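Local coordinates for protein putative Scyalone Dehydratase (Novosphingobium aromaticivorans DSM 12444, PDB 3EF8) that is of unknown function but probably acts as a lyase of the scytalone dehydratase type, with an NTF2-like fold, at residues P29-C40 with G52-L60. Numbering follows the deposited sequence. Where two conformers were deposited one is given.
Sequences PEELAALFVEDC and GRDAYKKTL
Phe36 and Tyr56 lie face to face, centroids 4.0 Å apart and planes 26° from parallel, so that CE1 of Phe36 comes within 3.4 Å of CZ of Tyr56. The phenylalanine keeps the Leu32 carbonyl oxygen at its edge, while Ala33 CA sits at the edge of the tyrosine. Tyr56 reaches the stack because its CG stands anti to the backbone N (chi1 164°), and its hydroxyl meets Tyr20 of helix 3-25 in a weak hydrogen bond. The guanidinium of Arg53 has Lys57 CE over one face and, at its edge, the Ala33 carbonyl oxygen and a water shared with Glu38 and Asp54. An arginine suits this place because its extended chain, passing Val37 O and Phe36 O, carries a planar donor to that carbonyl: Arg53 NE donates to Ala33 O at 2.8 Å, nearly straight at 165°, from the face opposite Phe36 N. In this NTF2-like cone, the contact packs helix 53-59 against helix 29-33 and the turn after it, beside the curved sheet. A methionine in place of Arg53 would probably cost Ala33 O the NE bond, keeping that from Phe36 N, and leave the bridging water without its guanidinium partner. The small Ala33 lets Lys57 CE come within 3.5 Å of its CB, and Lys57 NZ ends in a salt bridge with Glu30 OE2. Leu60 CD1 packs on Pro29 CB and Leu32, apolar neighbours suited to leucine. At the N-cap, Gly52, whose positive phi suits glycine, donates its N-H to Cys40 O.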
loop_
_atom_site.group_PDB
_atom_site.type_symbol
_atom_site.label_atom_id
_atom_site.label_comp_id
_atom_site.label_asym_id
_atom_site.label_seq_id
_atom_site.Cartn_x
_atom_site.Cartn_y
_atom_site.Cartn_z
ATOM N N PRO A 29 16.690 -11.289 11.753
ATOM C CA PRO A 29 17.848 -10.748 10.996
ATOM C C PRO A 29 18.547 -11.727 10.059
ATOM O O PRO A 29 19.062 -11.329 9.003
ATOM C CB PRO A 29 18.789 -10.232 12.076
ATOM C CG PRO A 29 18.334 -10.890 13.330
ATOM C CD PRO A 29 16.882 -11.159 13.202
ATOM N N GLU A 30 18.577 -13.006 10.373
ATOM C CA GLU A 30 19.185 -13.959 9.447
ATOM C C GLU A 30 18.396 -14.172 8.175
ATOM O O GLU A 30 18.948 -14.400 7.069
ATOM C CB GLU A 30 19.539 -15.285 10.118
ATOM C CG GLU A 30 20.889 -15.170 10.803
ATOM C CD GLU A 30 22.110 -15.005 9.849
ATOM O OE1 GLU A 30 22.336 -15.870 8.964
ATOM O OE2 GLU A 30 22.886 -14.034 10.047
ATOM N N GLU A 31 17.076 -14.095 8.279
ATOM C CA GLU A 31 16.261 -14.198 7.097
ATOM C C GLU A 31 16.499 -12.954 6.247
ATOM O O GLU A 31 16.537 -13.014 5.035
ATOM C CB GLU A 31 14.775 -14.328 7.449
ATOM C CG GLU A 31 14.377 -15.598 8.135
ATOM C CD GLU A 31 14.347 -16.833 7.239
ATOM O OE1 GLU A 31 14.491 -16.741 5.998
ATOM O OE2 GLU A 31 14.164 -17.928 7.805
ATOM N N LEU A 32 16.643 -11.817 6.896
ATOM C CA LEU A 32 16.879 -10.569 6.160
ATOM C C LEU A 32 18.171 -10.654 5.385
ATOM O O LEU A 32 18.240 -10.314 4.190
ATOM C CB LEU A 32 16.974 -9.376 7.082
ATOM C CG LEU A 32 15.657 -9.042 7.746
ATOM C CD1 LEU A 32 15.893 -7.938 8.709
ATOM C CD2 LEU A 32 14.550 -8.690 6.772
ATOM N N ALA A 33 19.230 -11.076 6.067
ATOM C CA ALA A 33 20.560 -11.150 5.425
ATOM C C ALA A 33 20.598 -12.152 4.284
ATOM O O ALA A 33 21.401 -12.012 3.346
ATOM C CB ALA A 33 21.656 -11.464 6.464
ATOM N N ALA A 34 19.731 -13.147 4.300
ATOM C CA ALA A 34 19.674 -14.136 3.223
ATOM C C ALA A 34 19.143 -13.553 1.915
ATOM O O ALA A 34 19.229 -14.163 0.862
ATOM C CB ALA A 34 18.867 -15.337 3.632
ATOM N N LEU A 35 18.557 -12.358 2.018
ATOM C CA LEU A 35 17.964 -11.676 0.866
ATOM C C LEU A 35 18.891 -10.630 0.271
ATOM O O LEU A 35 18.470 -9.853 -0.574
ATOM C CB LEU A 35 16.627 -11.046 1.260
ATOM C CG LEU A 35 15.582 -12.068 1.666
ATOM C CD1 LEU A 35 14.256 -11.379 2.131
ATOM C CD2 LEU A 35 15.304 -13.086 0.555
ATOM N N PHE A 36 20.148 -10.634 0.703
ATOM C CA PHE A 36 21.201 -9.754 0.145
ATOM C C PHE A 36 22.360 -10.590 -0.384
ATOM O O PHE A 36 22.723 -11.602 0.225
ATOM C CB PHE A 36 21.779 -8.800 1.178
ATOM C CG PHE A 36 20.877 -7.668 1.513
ATOM C CD1 PHE A 36 19.757 -7.900 2.300
ATOM C CD2 PHE A 36 21.122 -6.372 1.068
ATOM C CE1 PHE A 36 18.896 -6.891 2.592
ATOM C CE2 PHE A 36 20.221 -5.353 1.405
ATOM C CZ PHE A 36 19.135 -5.643 2.158
ATOM N N VAL A 37 22.896 -10.167 -1.531
ATOM C CA VAL A 37 24.138 -10.768 -2.058
ATOM C C VAL A 37 25.289 -10.330 -1.190
ATOM O O VAL A 37 25.225 -9.347 -0.448
ATOM C CB VAL A 37 24.388 -10.405 -3.546
ATOM C CG1 VAL A 37 23.268 -10.963 -4.431
ATOM C CG2 VAL A 37 24.589 -8.942 -3.742
ATOM N N GLU A 38 26.398 -11.085 -1.325
ATOM C CA GLU A 38 27.583 -10.759 -0.535
ATOM C C GLU A 38 28.143 -9.380 -0.820
ATOM O O GLU A 38 28.523 -8.617 0.058
ATOM C CB GLU A 38 28.688 -11.784 -0.829
ATOM C CG GLU A 38 29.982 -11.497 -0.142
ATOM C CD GLU A 38 29.889 -11.643 1.374
ATOM O OE1 GLU A 38 28.900 -12.239 1.876
ATOM O OE2 GLU A 38 30.824 -11.159 2.059
ATOM N N ASP A 39 28.123 -9.058 -2.113
ATOM C CA ASP A 39 28.734 -7.842 -2.655
ATOM C C ASP A 39 27.706 -6.720 -2.769
ATOM O O ASP A 39 27.639 -6.002 -3.775
ATOM C CB ASP A 39 29.312 -8.112 -4.048
ATOM C CG ASP A 39 30.281 -7.031 -4.498
ATOM O OD1 ASP A 39 30.565 -6.097 -3.721
ATOM O OD2 ASP A 39 30.792 -7.128 -5.631
ATOM N N CYS A 40 26.944 -6.551 -1.705
ATOM C CA CYS A 40 25.854 -5.550 -1.676
ATOM C C CYS A 40 26.278 -4.198 -1.162
ATOM O O CYS A 40 27.370 -4.000 -0.595
ATOM C CB CYS A 40 24.659 -6.043 -0.841
ATOM S SG CYS A 40 25.053 -6.333 0.926
ATOM N N GLY A 52 28.894 -4.414 1.684
ATOM C CA GLY A 52 28.974 -5.838 1.852
ATOM C C GLY A 52 27.990 -6.377 2.894
ATOM O O GLY A 52 27.506 -5.671 3.789
ATOM N N ARG A 53 27.728 -7.652 2.760
ATOM C CA ARG A 53 26.668 -8.297 3.528
ATOM C C ARG A 53 26.944 -8.339 5.028
ATOM O O ARG A 53 26.031 -8.200 5.828
ATOM C CB ARG A 53 26.384 -9.672 2.971
ATOM C CG ARG A 53 25.331 -10.464 3.661
ATOM C CD ARG A 53 25.130 -11.701 2.858
ATOM N NE ARG A 53 24.175 -12.603 3.443
ATOM C CZ ARG A 53 24.475 -13.629 4.219
ATOM N NH1 ARG A 53 25.728 -13.891 4.524
ATOM N NH2 ARG A 53 23.503 -14.402 4.684
ATOM N N ASP A 54 28.206 -8.521 5.428
ATOM C CA ASP A 54 28.513 -8.577 6.859
ATOM C C ASP A 54 28.272 -7.246 7.514
ATOM O O ASP A 54 27.732 -7.193 8.611
ATOM C CB ASP A 54 29.961 -9.035 7.124
ATOM C CG ASP A 54 30.153 -10.520 6.953
ATOM O OD1 ASP A 54 29.199 -11.290 6.732
ATOM O OD2 ASP A 54 31.330 -10.953 6.995
ATOM N N ALA A 55 28.667 -6.160 6.847
ATOM C CA ALA A 55 28.420 -4.802 7.353
ATOM C C ALA A 55 26.903 -4.578 7.448
ATOM O O ALA A 55 26.434 -3.928 8.368
ATOM C CB ALA A 55 29.094 -3.718 6.473
ATOM N N TYR A 56 26.163 -5.094 6.470
ATOM C CA TYR A 56 24.694 -4.937 6.462
ATOM C C TYR A 56 24.112 -5.659 7.686
ATOM O O TYR A 56 23.251 -5.125 8.431
ATOM C CB TYR A 56 24.053 -5.455 5.156
ATOM C CG TYR A 56 22.548 -5.651 5.305
ATOM C CD1 TYR A 56 21.702 -4.562 5.388
ATOM C CD2 TYR A 56 22.009 -6.904 5.463
ATOM C CE1 TYR A 56 20.313 -4.742 5.600
ATOM C CE2 TYR A 56 20.655 -7.097 5.665
ATOM C CZ TYR A 56 19.805 -6.019 5.704
ATOM O OH TYR A 56 18.438 -6.194 5.924
ATOM N N LYS A 57 24.624 -6.852 7.941
ATOM C CA LYS A 57 24.145 -7.638 9.078
ATOM C C LYS A 57 24.298 -6.825 10.353
ATOM O O LYS A 57 23.459 -6.875 11.244
ATOM C CB LYS A 57 24.934 -8.952 9.223
ATOM C CG LYS A 57 24.608 -10.049 8.209
ATOM C CD LYS A 57 25.350 -11.375 8.576
ATOM C CE LYS A 57 24.596 -12.615 8.081
ATOM N NZ LYS A 57 25.248 -13.930 8.358
ATOM N N LYS A 58 25.372 -6.044 10.429
ATOM C CA LYS A 58 25.662 -5.271 11.636
ATOM C C LYS A 58 24.643 -4.174 11.841
ATOM O O LYS A 58 24.385 -3.765 12.980
ATOM C CB LYS A 58 27.065 -4.646 11.602
ATOM C CG LYS A 58 28.183 -5.666 11.616
ATOM N N THR A 59 24.039 -3.716 10.746
ATOM C CA THR A 59 23.071 -2.612 10.834
ATOM C C THR A 59 21.756 -3.109 11.424
ATOM O O THR A 59 20.874 -2.316 11.769
ATOM C CB THR A 59 22.744 -1.945 9.476
ATOM O OG1 THR A 59 21.984 -2.835 8.649
ATOM C CG2 THR A 59 24.010 -1.458 8.760
ATOM N N LEU A 60 21.652 -4.418 11.578
ATOM C CA LEU A 60 20.410 -5.050 12.033
ATOM C C LEU A 60 20.436 -5.269 13.519
ATOM O O LEU A 60 19.421 -5.624 14.146
ATOM C CB LEU A 60 20.188 -6.387 11.352
ATOM C CG LEU A 60 20.052 -6.315 9.831
ATOM C CD1 LEU A 60 19.832 -7.676 9.250
ATOM C CD2 LEU A 60 18.914 -5.391 9.427
HETATM O O HOH W 1 30.562 -9.199 3.916
HETATM O O HOH W 2 28.315 -12.449 4.474
HETATM O O HOH W 3 32.301 -12.358 4.032
#